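Local coordinates for protein aminotransferase, class III (Thermomicrobium roseum, PDB 6IO1) that acts as a thermostable (S)-enantioselective omega-transaminase, probably moving amino groups between substrates by way of its pyridoxal phosphate cofactor, at residues 5-8 and 9-12; 13-16 and 17-21; 55-58 and 59-63; 63-66 and 67-71. All coordinates share one frame; numbering follows the deposited sequence.

Contact 1 of 4, residues 5-8 and 9-12; sequences TWNA and AELV
Asn7 folds its side-chain amide back over the first turn of helix 8-18 and accepts the backbone N-H of Glu10, the classic N-cap of an alpha helix. The bond from Glu10 N to Asn7 OD1 is only 2.6 Å long and fairly straight (160°), although the donor stands above the amide carbonyl plane. The same turn of the side chain (chi1 82°, CG between the backbone N and the carbonyl carbon) brings Asn7 ND2 tightly against Glu10 CB, at 3.0 Å, the two side chains crossing at about a right angle. Behind the cap, ordinary helical bonds begin: Leu11 N to Asn7 O and Val12 N to Ala8 O. Trp6, just before the cap, and Leu11 form a hydrophobic staple: Leu11 CD1 comes up obliquely to the indole, nearest Trp6 CE3 at 3.5 Å. Further out, Trp6 also packs on Ala48 and Val38 of its own chain and on Pro95 of the second subunit, so the start of the helix lies against the dimer partner. On the polar side, a water donates to Glu10 OE1 at 2.7 Å and accepts a weak, 3.4 Å bond from Asn7 N.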
ATOM      1  N   THR B   5     -15.164  13.655 -21.458  1.00 41.21           N
ATOM      2  CA  THR B   5     -16.545  14.096 -21.631  1.00 39.64           C
ATOM      3  C   THR B   5     -17.209  14.347 -20.283  1.00 40.24           C
ATOM      4  O   THR B   5     -18.324  13.888 -20.023  1.00 43.41           O
ATOM      5  CB  THR B   5     -17.354  13.076 -22.425  1.00 39.63           C
ATOM      6  OG1 THR B   5     -17.300  11.806 -21.765  1.00 41.30           O
ATOM      7  CG2 THR B   5     -16.802  12.936 -23.836  1.00 40.59           C
ATOM      8  N   TRP B   6     -16.561  15.106 -19.406  1.00 37.42           N
ATOM      9  CA  TRP B   6     -17.105  15.317 -18.074  1.00 34.99           C
ATOM     10  C   TRP B   6     -17.629  16.740 -17.940  1.00 31.51           C
ATOM     11  O   TRP B   6     -17.112  17.673 -18.556  1.00 31.61           O
ATOM     12  CB  TRP B   6     -16.045  15.056 -16.993  1.00 33.79           C
ATOM     13  CG  TRP B   6     -14.750  15.816 -17.190  1.00 31.78           C
ATOM     14  CD1 TRP B   6     -13.575  15.318 -17.678  1.00 34.56           C
ATOM     15  CD2 TRP B   6     -14.500  17.202 -16.892  1.00 29.14           C
ATOM     16  NE1 TRP B   6     -12.618  16.302 -17.709  1.00 35.24           N
ATOM     17  CE2 TRP B   6     -13.160  17.467 -17.232  1.00 30.32           C
ATOM     18  CE3 TRP B   6     -15.280  18.240 -16.370  1.00 25.01           C
ATOM     19  CZ2 TRP B   6     -12.584  18.727 -17.073  1.00 28.93           C
ATOM     20  CZ3 TRP B   6     -14.709  19.489 -16.219  1.00 23.62           C
ATOM     21  CH2 TRP B   6     -13.375  19.721 -16.565  1.00 24.96           C
ATOM     22  N   ASN B   7     -18.710  16.883 -17.175  1.00 28.49           N
ATOM     23  CA  ASN B   7     -19.222  18.184 -16.769  1.00 27.12           C
ATOM     24  C   ASN B   7     -19.111  18.305 -15.254  1.00 23.59           C
ATOM     25  O   ASN B   7     -19.279  17.317 -14.530  1.00 22.45           O
ATOM     26  CB  ASN B   7     -20.659  18.422 -17.280  1.00 32.59           C
ATOM     27  CG  ASN B   7     -21.722  17.795 -16.407  1.00 28.53           C
ATOM     28  OD1 ASN B   7     -21.996  18.262 -15.301  1.00 24.26           O
ATOM     29  ND2 ASN B   7     -22.362  16.754 -16.924  1.00 32.91           N
ATOM     30  N   ALA B   8     -18.818  19.520 -14.783  1.00 23.09           N
ATOM     31  CA  ALA B   8     -18.481  19.731 -13.376  1.00 20.76           C
ATOM     32  C   ALA B   8     -19.617  19.326 -12.441  1.00 21.76           C
ATOM     33  O   ALA B   8     -19.385  18.673 -11.415  1.00 19.82           O
ATOM     34  CB  ALA B   8     -18.100  21.195 -13.153  1.00 22.66           C
ATOM     35  N   ALA B   9     -20.852  19.723 -12.764  1.00 21.94           N
ATOM     36  CA  ALA B   9     -21.979  19.398 -11.893  1.00 21.38           C
ATOM     37  C   ALA B   9     -22.167  17.892 -11.768  1.00 20.32           C
ATOM     38  O   ALA B   9     -22.401  17.373 -10.666  1.00 20.44           O
ATOM     39  CB  ALA B   9     -23.254  20.059 -12.418  1.00 25.39           C
ATOM     40  N   GLU B  10     -22.028  17.193 -12.898  1.00 20.59           N
ATOM     41  CA  GLU B  10     -22.163  15.713 -12.923  1.00 22.29           C
ATOM     42  C   GLU B  10     -21.062  15.103 -12.048  1.00 20.66           C
ATOM     43  O   GLU B  10     -21.369  14.168 -11.283  1.00 17.96           O
ATOM     44  CB  GLU B  10     -22.068  15.203 -14.362  1.00 24.92           C
ATOM     45  CG  GLU B  10     -22.606  13.794 -14.538  1.00 33.10           C
ATOM     46  CD  GLU B  10     -22.634  13.301 -15.975  1.00 39.63           C
ATOM     47  OE1 GLU B  10     -21.672  13.586 -16.715  1.00 38.98           O
ATOM     48  OE2 GLU B  10     -23.620  12.638 -16.351  1.00 44.17           O
ATOM     49  N   LEU B  11     -19.840  15.643 -12.131  1.00 21.43           N
ATOM     50  CA  LEU B  11     -18.733  15.125 -11.335  1.00 18.04           C
ATOM     51  C   LEU B  11     -18.988  15.324  -9.847  1.00 15.68           C
ATOM     52  O   LEU B  11     -18.729  14.424  -9.041  1.00 17.53           O
ATOM     53  CB  LEU B  11     -17.426  15.799 -11.750  1.00 17.95           C
ATOM     54  CG  LEU B  11     -16.867  15.429 -13.124  1.00 21.21           C
ATOM     55  CD1 LEU B  11     -15.678  16.312 -13.462  1.00 20.88           C
ATOM     56  CD2 LEU B  11     -16.477  13.959 -13.171  1.00 20.92           C
ATOM     57  N   VAL B  12     -19.507  16.494  -9.464  1.00 15.49           N
ATOM     58  CA  VAL B  12     -19.807  16.751  -8.057  1.00 17.11           C
ATOM     59  C   VAL B  12     -20.871  15.779  -7.557  1.00 16.27           C
ATOM     60  O   VAL B  12     -20.745  15.187  -6.474  1.00 15.98           O
ATOM     61  CB  VAL B  12     -20.244  18.215  -7.863  1.00 17.54           C
ATOM     62  CG1 VAL B  12     -20.862  18.413  -6.486  1.00 17.89           C
ATOM     63  CG2 VAL B  12     -19.063  19.153  -8.066  1.00 18.24           C
TER
HETATM   64  O   HOH W   1     -19.216  13.873 -15.758  1.00 45.79           O

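Contact 2 of 4, residues 13-16 and 17-21; sequences AKDI and AHHLH
Asp15 and His19 both carry CG anti to the backbone N (chi1 -172° and -170°), and these settings bring the carboxylate and the imidazole together at the C-terminal end of helix 8-18, one helical turn apart. His21 arrives from the opposite direction, out of the loop that follows, so that two histidines share one carboxylate. His19 ND1 donates to Asp15 OD1 at 2.8 Å, meeting it on the syn side but somewhat out of the carboxylate plane, with the oxygen in the plane of the ring; ring and carboxylate planes stand almost perpendicular. His21 NE2 makes a very short bond to Asp15 OD2, 2.5 Å and nearly straight (162°). The two imidazoles are stepped against each other, His19 ND1 lying over one face of His21 toward its rim. Held between two N-H donors in a buried setting, the carboxylate probably stays ionised. Leu29 and Pro34 pack round Asp15 and His21, while His21 ND1 turns to Thr88 O of the second subunit; with acceptors at both nitrogens, His21 is probably doubly protonated and its short bond charge-assisted. The backbone still closes its turn through His19 N to Asp15 O, and a water bridges Ile16 O and His19 O. These are His-carboxylate hydrogen bonds at the end of a helix, here pinning the departing chain back on the last turn beside the dimer interface.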
ATOM      1  N   ALA B  13     -21.931  15.593  -8.348  1.00 17.91           N
ATOM      2  CA  ALA B  13     -23.007  14.690  -7.948  1.00 18.64           C
ATOM      3  C   ALA B  13     -22.502  13.257  -7.812  1.00 16.26           C
ATOM      4  O   ALA B  13     -22.805  12.569  -6.830  1.00 18.88           O
ATOM      5  CB  ALA B  13     -24.156  14.767  -8.953  1.00 22.57           C
ATOM      6  N   LYS B  14     -21.726  12.792  -8.795  1.00 17.00           N
ATOM      7  CA  LYS B  14     -21.193  11.435  -8.754  1.00 17.48           C
ATOM      8  C   LYS B  14     -20.256  11.244  -7.570  1.00 16.06           C
ATOM      9  O   LYS B  14     -20.256  10.182  -6.936  1.00 16.24           O
ATOM     10  CB  LYS B  14     -20.467  11.115 -10.061  1.00 16.73           C
ATOM     11  CG  LYS B  14     -21.368  10.864 -11.256  1.00 21.74           C
ATOM     12  CD  LYS B  14     -20.533  10.627 -12.505  1.00 26.48           C
ATOM     13  CE  LYS B  14     -21.342   9.964 -13.606  1.00 32.60           C
ATOM     14  NZ  LYS B  14     -20.601   9.956 -14.900  1.00 31.17           N
ATOM     15  N   ASP B  15     -19.438  12.254  -7.265  1.00 16.09           N
ATOM     16  CA  ASP B  15     -18.535  12.156  -6.125  1.00 17.36           C
ATOM     17  C   ASP B  15     -19.315  12.035  -4.824  1.00 17.10           C
ATOM     18  O   ASP B  15     -18.996  11.200  -3.971  1.00 17.72           O
ATOM     19  CB  ASP B  15     -17.605  13.367  -6.082  1.00 17.29           C
ATOM     20  CG  ASP B  15     -16.514  13.220  -5.044  1.00 17.75           C
ATOM     21  OD1 ASP B  15     -15.468  12.613  -5.357  1.00 19.09           O
ATOM     22  OD2 ASP B  15     -16.706  13.702  -3.907  1.00 18.24           O
ATOM     23  N   ILE B  16     -20.339  12.875  -4.651  1.00 17.31           N
ATOM     24  CA  ILE B  16     -21.158  12.789  -3.444  1.00 18.01           C
ATOM     25  C   ILE B  16     -21.837  11.426  -3.361  1.00 16.96           C
ATOM     26  O   ILE B  16     -21.948  10.833  -2.280  1.00 17.83           O
ATOM     27  CB  ILE B  16     -22.182  13.938  -3.407  1.00 17.16           C
ATOM     28  CG1 ILE B  16     -21.473  15.276  -3.192  1.00 18.92           C
ATOM     29  CG2 ILE B  16     -23.216  13.707  -2.311  1.00 20.42           C
ATOM     30  CD1 ILE B  16     -22.367  16.477  -3.404  1.00 18.97           C
ATOM     31  N   ALA B  17     -22.285  10.900  -4.503  1.00 18.02           N
ATOM     32  CA  ALA B  17     -23.039   9.651  -4.499  1.00 17.32           C
ATOM     33  C   ALA B  17     -22.152   8.437  -4.227  1.00 19.25           C
ATOM     34  O   ALA B  17     -22.589   7.487  -3.567  1.00 17.73           O
ATOM     35  CB  ALA B  17     -23.777   9.483  -5.827  1.00 17.78           C
ATOM     36  N   HIS B  18     -20.912   8.436  -4.727  1.00 16.76           N
ATOM     37  CA  HIS B  18     -20.141   7.198  -4.782  1.00 15.33           C
ATOM     38  C   HIS B  18     -18.736   7.238  -4.189  1.00 16.35           C
ATOM     39  O   HIS B  18     -18.117   6.174  -4.088  1.00 14.09           O
ATOM     40  CB  HIS B  18     -20.016   6.715  -6.237  1.00 15.05           C
ATOM     41  CG  HIS B  18     -21.325   6.598  -6.952  1.00 17.18           C
ATOM     42  ND1 HIS B  18     -22.280   5.664  -6.611  1.00 17.12           N
ATOM     43  CD2 HIS B  18     -21.834   7.289  -8.000  1.00 20.83           C
ATOM     44  CE1 HIS B  18     -23.321   5.788  -7.413  1.00 19.55           C
ATOM     45  NE2 HIS B  18     -23.077   6.767  -8.266  1.00 22.49           N
ATOM     46  N   HIS B  19     -18.208   8.395  -3.794  1.00 18.13           N
ATOM     47  CA  HIS B  19     -16.807   8.493  -3.389  1.00 17.11           C
ATOM     48  C   HIS B  19     -16.706   8.658  -1.876  1.00 16.19           C
ATOM     49  O   HIS B  19     -17.112   9.690  -1.328  1.00 16.83           O
ATOM     50  CB  HIS B  19     -16.097   9.639  -4.104  1.00 16.40           C
ATOM     51  CG  HIS B  19     -14.614   9.642  -3.900  1.00 16.08           C
ATOM     52  ND1 HIS B  19     -13.818  10.720  -4.221  1.00 15.81           N
ATOM     53  CD2 HIS B  19     -13.783   8.695  -3.402  1.00 16.42           C
ATOM     54  CE1 HIS B  19     -12.561  10.437  -3.930  1.00 15.78           C
ATOM     55  NE2 HIS B  19     -12.512   9.214  -3.432  1.00 17.63           N
ATOM     56  N   LEU B  20     -16.155   7.642  -1.211  1.00 15.87           N
ATOM     57  CA  LEU B  20     -15.912   7.665   0.231  1.00 16.54           C
ATOM     58  C   LEU B  20     -14.517   8.237   0.456  1.00 16.75           C
ATOM     59  O   LEU B  20     -13.531   7.508   0.561  1.00 18.01           O
ATOM     60  CB  LEU B  20     -16.058   6.265   0.816  1.00 15.85           C
ATOM     61  CG  LEU B  20     -16.162   6.110   2.333  1.00 19.69           C
ATOM     62  CD1 LEU B  20     -17.557   6.464   2.813  1.00 22.20           C
ATOM     63  CD2 LEU B  20     -15.798   4.691   2.743  1.00 18.48           C
ATOM     64  N   HIS B  21     -14.439   9.564   0.518  1.00 16.56           N
ATOM     65  CA  HIS B  21     -13.153  10.244   0.581  1.00 18.74           C
ATOM     66  C   HIS B  21     -12.374   9.837   1.829  1.00 19.03           C
ATOM     67  O   HIS B  21     -12.963   9.669   2.905  1.00 18.74           O
ATOM     68  CB  HIS B  21     -13.348  11.760   0.588  1.00 16.82           C
ATOM     69  CG  HIS B  21     -13.739  12.334  -0.734  1.00 18.05           C
ATOM     70  ND1 HIS B  21     -12.844  12.984  -1.557  1.00 16.75           N
ATOM     71  CD2 HIS B  21     -14.933  12.372  -1.370  1.00 17.51           C
ATOM     72  CE1 HIS B  21     -13.470  13.392  -2.647  1.00 18.69           C
ATOM     73  NE2 HIS B  21     -14.738  13.035  -2.558  1.00 19.77           N
TER
HETATM   74  O   HOH W   2     -19.904   9.916  -0.365  1.00 26.65           O

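Contact 3 of 4, residues 55-58 and 59-63; sequences DGFA and GLWNV
Phe57 drives the rim of its ring into one face of the Trp61 indole, a T-shaped (edge-to-face) pair with the planes at 57°. The bump is Phe57 CZ, which settles toward the border of the five-membered ring, 3.2 Å from both Trp61 NE1 and Trp61 CE2, with Phe57 CE1 and Phe57 CE2 to its sides. At the same edge, Leu60 CD2 lies in the phenyl plane, 4.0 Å from Phe57 CE2. Val423 and Ala425 close round both aromatic side chains. Between strand 52-55 and the weakly bonded helix 58-61, the chain makes a type I beta turn from Asp55 to Ala58 and coils on into the active site of this class III aminotransferase: the side chain of Trp61 comes to about 4 Å from the bound 4'-deoxy-4'-aminopyridoxal-5'-phosphate (PMP), and Leu60 O takes a hydrogen bond from Lys289 of the cofactor pocket. Asp55 OD1 receives Gly59 N at 3.1 Å from above the carboxylate plane; its other oxygen pairs with His67. Gly59 takes a positive phi. Ala58 O accepts Asn62 N and Val63 N from opposite faces of its plane, with Val63 CG2 nestling 3.2 Å from it. Asn62 OD1 is pressed to 2.7 Å from Ala58 O, two acceptors and so no bond, a tight spot probably offset by the N-H donors. Within 59-63, chi1 of 55° (CG between backbone N and carbonyl carbon) curls Asn62 OD1 back to Leu60 N, at 2.8 Å.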
ATOM      1  N   ASP B  55      -0.734  25.042  -5.963  1.00 15.16           N
ATOM      2  CA  ASP B  55      -0.675  23.770  -5.245  1.00 16.57           C
ATOM      3  C   ASP B  55       0.338  23.919  -4.113  1.00 15.77           C
ATOM      4  O   ASP B  55       1.466  23.420  -4.163  1.00 16.27           O
ATOM      5  CB  ASP B  55      -0.308  22.639  -6.201  1.00 16.15           C
ATOM      6  CG  ASP B  55      -0.725  21.276  -5.686  1.00 15.72           C
ATOM      7  OD1 ASP B  55      -1.157  21.186  -4.521  1.00 21.40           O
ATOM      8  OD2 ASP B  55      -0.628  20.294  -6.451  1.00 17.61           O
ATOM      9  N   GLY B  56      -0.089  24.623  -3.063  1.00 16.75           N
ATOM     10  CA  GLY B  56       0.772  24.943  -1.935  1.00 16.18           C
ATOM     11  C   GLY B  56       1.160  23.759  -1.076  1.00 15.73           C
ATOM     12  O   GLY B  56       2.047  23.899  -0.227  1.00 18.03           O
ATOM     13  N   PHE B  57       0.519  22.610  -1.268  1.00 15.10           N
ATOM     14  CA  PHE B  57       0.835  21.397  -0.529  1.00 14.23           C
ATOM     15  C   PHE B  57       1.464  20.334  -1.418  1.00 14.49           C
ATOM     16  O   PHE B  57       1.750  19.233  -0.936  1.00 15.39           O
ATOM     17  CB  PHE B  57      -0.436  20.844   0.132  1.00 16.78           C
ATOM     18  CG  PHE B  57      -0.195  20.109   1.418  1.00 15.33           C
ATOM     19  CD1 PHE B  57       0.525  20.692   2.448  1.00 16.77           C
ATOM     20  CD2 PHE B  57      -0.715  18.838   1.608  1.00 15.90           C
ATOM     21  CE1 PHE B  57       0.735  20.016   3.634  1.00 17.40           C
ATOM     22  CE2 PHE B  57      -0.508  18.158   2.792  1.00 17.72           C
ATOM     23  CZ  PHE B  57       0.214  18.748   3.805  1.00 18.09           C
ATOM     24  N   ALA B  58       1.705  20.651  -2.695  1.00 14.82           N
ATOM     25  CA  ALA B  58       2.269  19.718  -3.673  1.00 15.58           C
ATOM     26  C   ALA B  58       1.523  18.389  -3.643  1.00 15.14           C
ATOM     27  O   ALA B  58       2.119  17.314  -3.578  1.00 15.67           O
ATOM     28  CB  ALA B  58       3.767  19.511  -3.451  1.00 16.48           C
ATOM     29  N   GLY B  59       0.199  18.474  -3.676  1.00 15.85           N
ATOM     30  CA  GLY B  59      -0.616  17.292  -3.491  1.00 14.20           C
ATOM     31  C   GLY B  59      -0.612  16.870  -2.038  1.00 14.41           C
ATOM     32  O   GLY B  59      -1.378  17.400  -1.228  1.00 14.79           O
ATOM     33  N   LEU B  60       0.255  15.912  -1.697  1.00 14.10           N
ATOM     34  CA  LEU B  60       0.434  15.446  -0.324  1.00 15.13           C
ATOM     35  C   LEU B  60       1.936  15.361  -0.030  1.00 15.07           C
ATOM     36  O   LEU B  60       2.490  14.275   0.146  1.00 14.38           O
ATOM     37  CB  LEU B  60      -0.265  14.104  -0.104  1.00 13.99           C
ATOM     38  CG  LEU B  60      -1.793  14.151  -0.072  1.00 11.94           C
ATOM     39  CD1 LEU B  60      -2.371  12.762   0.147  1.00 16.27           C
ATOM     40  CD2 LEU B  60      -2.277  15.112   1.001  1.00 16.79           C
ATOM     41  N   TRP B  61       2.589  16.523   0.012  1.00 14.33           N
ATOM     42  CA  TRP B  61       4.035  16.654   0.209  1.00 15.52           C
ATOM     43  C   TRP B  61       4.847  15.929  -0.862  1.00 14.98           C
ATOM     44  O   TRP B  61       6.030  15.647  -0.646  1.00 17.18           O
ATOM     45  CB  TRP B  61       4.502  16.140   1.583  1.00 16.65           C
ATOM     46  CG  TRP B  61       3.618  16.360   2.783  1.00 18.03           C
ATOM     47  CD1 TRP B  61       2.450  15.718   3.074  1.00 17.79           C
ATOM     48  CD2 TRP B  61       3.885  17.226   3.897  1.00 18.08           C
ATOM     49  NE1 TRP B  61       1.954  16.156   4.277  1.00 22.20           N
ATOM     50  CE2 TRP B  61       2.817  17.081   4.804  1.00 18.87           C
ATOM     51  CE3 TRP B  61       4.913  18.123   4.205  1.00 17.69           C
ATOM     52  CZ2 TRP B  61       2.745  17.801   5.995  1.00 20.79           C
ATOM     53  CZ3 TRP B  61       4.839  18.837   5.388  1.00 16.59           C
ATOM     54  CH2 TRP B  61       3.764  18.670   6.269  1.00 19.10           C
ATOM     55  N   ASN B  62       4.272  15.607  -2.024  1.00 14.44           N
ATOM     56  CA  ASN B  62       4.930  14.647  -2.905  1.00 13.22           C
ATOM     57  C   ASN B  62       5.193  15.106  -4.334  1.00 13.48           C
ATOM     58  O   ASN B  62       6.061  14.510  -4.979  1.00 15.34           O
ATOM     59  CB  ASN B  62       4.132  13.334  -2.961  1.00 16.06           C
ATOM     60  CG  ASN B  62       2.691  13.532  -3.373  1.00 14.62           C
ATOM     61  OD1 ASN B  62       2.152  14.632  -3.291  1.00 14.98           O
ATOM     62  ND2 ASN B  62       2.053  12.453  -3.812  1.00 14.82           N
ATOM     63  N   VAL B  63       4.525  16.136  -4.848  1.00 13.65           N
ATOM     64  CA  VAL B  63       4.767  16.542  -6.231  1.00 15.16           C
ATOM     65  C   VAL B  63       5.985  17.458  -6.267  1.00 14.32           C
ATOM     66  O   VAL B  63       5.866  18.672  -6.465  1.00 14.89           O
ATOM     67  CB  VAL B  63       3.529  17.214  -6.855  1.00 14.54           C
ATOM     68  CG1 VAL B  63       3.727  17.405  -8.353  1.00 13.47           C
ATOM     69  CG2 VAL B  63       2.290  16.375  -6.599  1.00 16.37           C
TER

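Contact 4 of 4, residues 63-66 and 67-71; sequences VNIG and HGRRE
One face of the His67 imidazole carries a methyl of Val63: CG1 sits 3.9 Å from the ring centroid and only 19° off the normal, a CH-pi contact, the two side chains crossing at about a right angle. Phe85 of the second subunit packs against both residues, and His67 NE2 has its polar partner in Asp55. The second flat group, the guanidinium of Arg69, is used edge-on. Its NE and NH2 both point at a single acceptor, Ile65 O, at 3.0 Å and 3.1 Å, with the oxygen close to the guanidinium plane. The two bonds are not equivalent, for NH2 lies in the carbonyl plane on a lone pair, whereas NE is tilted out of it by 32°. With CG anti to the carbonyl carbon, the first torsion of Arg69 sets its CG against Ile65 CD1 at 3.5 Å; a bend at chi2 (-84°) then swings CD, NE and the guanidinium round to Ile65 O for this side-on grip. Here the polypeptide is a loop leading from helix 58-61 into helix 70-82, and Arg69 occupies the N-cap position of the latter. The remaining nitrogen, NH1, forms a salt bridge with Glu344 at the end of helix 328-344, whose Ile340 touches both Ile65 and Arg69. Gly66, just before His67, carries the chain through with a positive phi. Its own carbonyl bonds to the hydroxyl of Tyr295, as does Arg69 N.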
ATOM      1  N   VAL B  63       4.525  16.136  -4.848  1.00 13.65           N
ATOM      2  CA  VAL B  63       4.767  16.542  -6.231  1.00 15.16           C
ATOM      3  C   VAL B  63       5.985  17.458  -6.267  1.00 14.32           C
ATOM      4  O   VAL B  63       5.866  18.672  -6.465  1.00 14.89           O
ATOM      5  CB  VAL B  63       3.529  17.214  -6.855  1.00 14.54           C
ATOM      6  CG1 VAL B  63       3.727  17.405  -8.353  1.00 13.47           C
ATOM      7  CG2 VAL B  63       2.290  16.375  -6.599  1.00 16.37           C
ATOM      8  N   ASN B  64       7.167  16.872  -6.061  1.00 16.76           N
ATOM      9  CA  ASN B  64       8.373  17.664  -5.838  1.00 16.11           C
ATOM     10  C   ASN B  64       8.821  18.411  -7.091  1.00 14.47           C
ATOM     11  O   ASN B  64       9.188  19.588  -7.013  1.00 18.22           O
ATOM     12  CB  ASN B  64       9.487  16.762  -5.308  1.00 14.35           C
ATOM     13  CG  ASN B  64       9.232  16.308  -3.883  1.00 16.57           C
ATOM     14  OD1 ASN B  64       8.130  16.471  -3.357  1.00 16.05           O
ATOM     15  ND2 ASN B  64      10.250  15.739  -3.249  1.00 16.33           N
ATOM     16  N   ILE B  65       8.811  17.754  -8.259  1.00 13.39           N
ATOM     17  CA  ILE B  65       9.278  18.411  -9.478  1.00 15.32           C
ATOM     18  C   ILE B  65       8.165  19.152 -10.207  1.00 15.07           C
ATOM     19  O   ILE B  65       8.409  19.708 -11.286  1.00 16.22           O
ATOM     20  CB  ILE B  65       9.952  17.418 -10.450  1.00 15.01           C
ATOM     21  CG1 ILE B  65       8.917  16.501 -11.105  1.00 15.45           C
ATOM     22  CG2 ILE B  65      11.028  16.616  -9.735  1.00 16.20           C
ATOM     23  CD1 ILE B  65       9.481  15.667 -12.238  1.00 15.22           C
ATOM     24  N   GLY B  66       6.956  19.182  -9.654  1.00 14.33           N
ATOM     25  CA  GLY B  66       5.863  19.922 -10.247  1.00 15.98           C
ATOM     26  C   GLY B  66       5.034  19.090 -11.209  1.00 13.51           C
ATOM     27  O   GLY B  66       5.391  17.979 -11.605  1.00 14.96           O
ATOM     28  N   HIS B  67       3.892  19.657 -11.588  1.00 14.93           N
ATOM     29  CA  HIS B  67       2.972  18.986 -12.490  1.00 15.52           C
ATOM     30  C   HIS B  67       3.402  19.180 -13.944  1.00 15.40           C
ATOM     31  O   HIS B  67       4.175  20.081 -14.281  1.00 16.67           O
ATOM     32  CB  HIS B  67       1.548  19.517 -12.311  1.00 15.93           C
ATOM     33  CG  HIS B  67       1.014  19.393 -10.917  1.00 13.71           C
ATOM     34  ND1 HIS B  67       0.599  18.192 -10.381  1.00 13.98           N
ATOM     35  CD2 HIS B  67       0.805  20.325  -9.957  1.00 13.45           C
ATOM     36  CE1 HIS B  67       0.168  18.389  -9.148  1.00 13.12           C
ATOM     37  NE2 HIS B  67       0.282  19.674  -8.866  1.00 14.74           N
ATOM     38  N   GLY B  68       2.884  18.310 -14.810  1.00 16.91           N
ATOM     39  CA  GLY B  68       3.013  18.483 -16.244  1.00 19.37           C
ATOM     40  C   GLY B  68       4.335  18.102 -16.867  1.00 19.06           C
ATOM     41  O   GLY B  68       4.652  18.593 -17.954  1.00 21.67           O
ATOM     42  N   ARG B  69       5.119  17.238 -16.228  1.00 18.30           N
ATOM     43  CA  ARG B  69       6.400  16.821 -16.787  1.00 18.16           C
ATOM     44  C   ARG B  69       6.161  15.702 -17.795  1.00 16.86           C
ATOM     45  O   ARG B  69       5.889  14.559 -17.413  1.00 16.75           O
ATOM     46  CB  ARG B  69       7.348  16.380 -15.676  1.00 17.98           C
ATOM     47  CG  ARG B  69       7.643  17.479 -14.670  1.00 19.55           C
ATOM     48  CD  ARG B  69       8.767  18.384 -15.147  1.00 21.63           C
ATOM     49  NE  ARG B  69       9.286  19.216 -14.065  1.00 22.53           N
ATOM     50  CZ  ARG B  69      10.473  19.813 -14.083  1.00 25.43           C
ATOM     51  NH1 ARG B  69      11.273  19.674 -15.131  1.00 22.08           N
ATOM     52  NH2 ARG B  69      10.860  20.550 -13.051  1.00 21.59           N
ATOM     53  N   ARG B  70       6.263  16.034 -19.085  1.00 16.68           N
ATOM     54  CA  ARG B  70       6.034  15.052 -20.140  1.00 18.31           C
ATOM     55  C   ARG B  70       7.078  13.942 -20.147  1.00 16.10           C
ATOM     56  O   ARG B  70       6.805  12.860 -20.676  1.00 16.73           O
ATOM     57  CB  ARG B  70       5.991  15.746 -21.503  1.00 21.96           C
ATOM     58  CG  ARG B  70       4.814  16.697 -21.658  1.00 25.36           C
ATOM     59  CD  ARG B  70       4.420  16.900 -23.114  1.00 27.89           C
ATOM     60  NE  ARG B  70       5.562  17.204 -23.972  1.00 28.93           N
ATOM     61  CZ  ARG B  70       5.630  16.891 -25.262  1.00 31.52           C
ATOM     62  NH1 ARG B  70       4.628  16.249 -25.847  1.00 33.34           N
ATOM     63  NH2 ARG B  70       6.706  17.210 -25.966  1.00 34.48           N
ATOM     64  N   GLU B  71       8.269  14.192 -19.599  1.00 17.65           N
ATOM     65  CA  GLU B  71       9.298  13.155 -19.553  1.00 16.72           C
ATOM     66  C   GLU B  71       8.831  11.948 -18.748  1.00 16.30           C
ATOM     67  O   GLU B  71       9.026  10.798 -19.164  1.00 17.27           O
ATOM     68  CB  GLU B  71      10.588  13.726 -18.965  1.00 20.52           C
ATOM     69  CG  GLU B  71      11.191  14.867 -19.772  1.00 22.34           C
ATOM     70  CD  GLU B  71      10.761  16.233 -19.268  1.00 26.01           C
ATOM     71  OE1 GLU B  71       9.621  16.356 -18.771  1.00 25.16           O
ATOM     72  OE2 GLU B  71      11.562  17.185 -19.371  1.00 31.09           O
TER

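How the contacts relate
Helix 8-18 accounts for contacts 1 and 2, its N-terminal and C-terminal ends: contact 1 is a surface cap made by a side-chain amide, with a water beside it, whereas contact 2, partly buried, relies on a carboxylate, probably ionised, between histidines. Contacts 3 and 4 are both buried and follow one another between strand 52-55 and helix 70-82, sharing Val63 and touching directly where Asp55 OD2 and His67 NE2 lie 2.7 Å apart, probably hydrogen-bonded. Contact 3 combines aromatic packing near the PMP with turn hydrogen bonds; farther from the cofactor, contact 4 turns to a guanidinium on a carbonyl. The two pairs do not touch, yet all four contacts reach the second subunit.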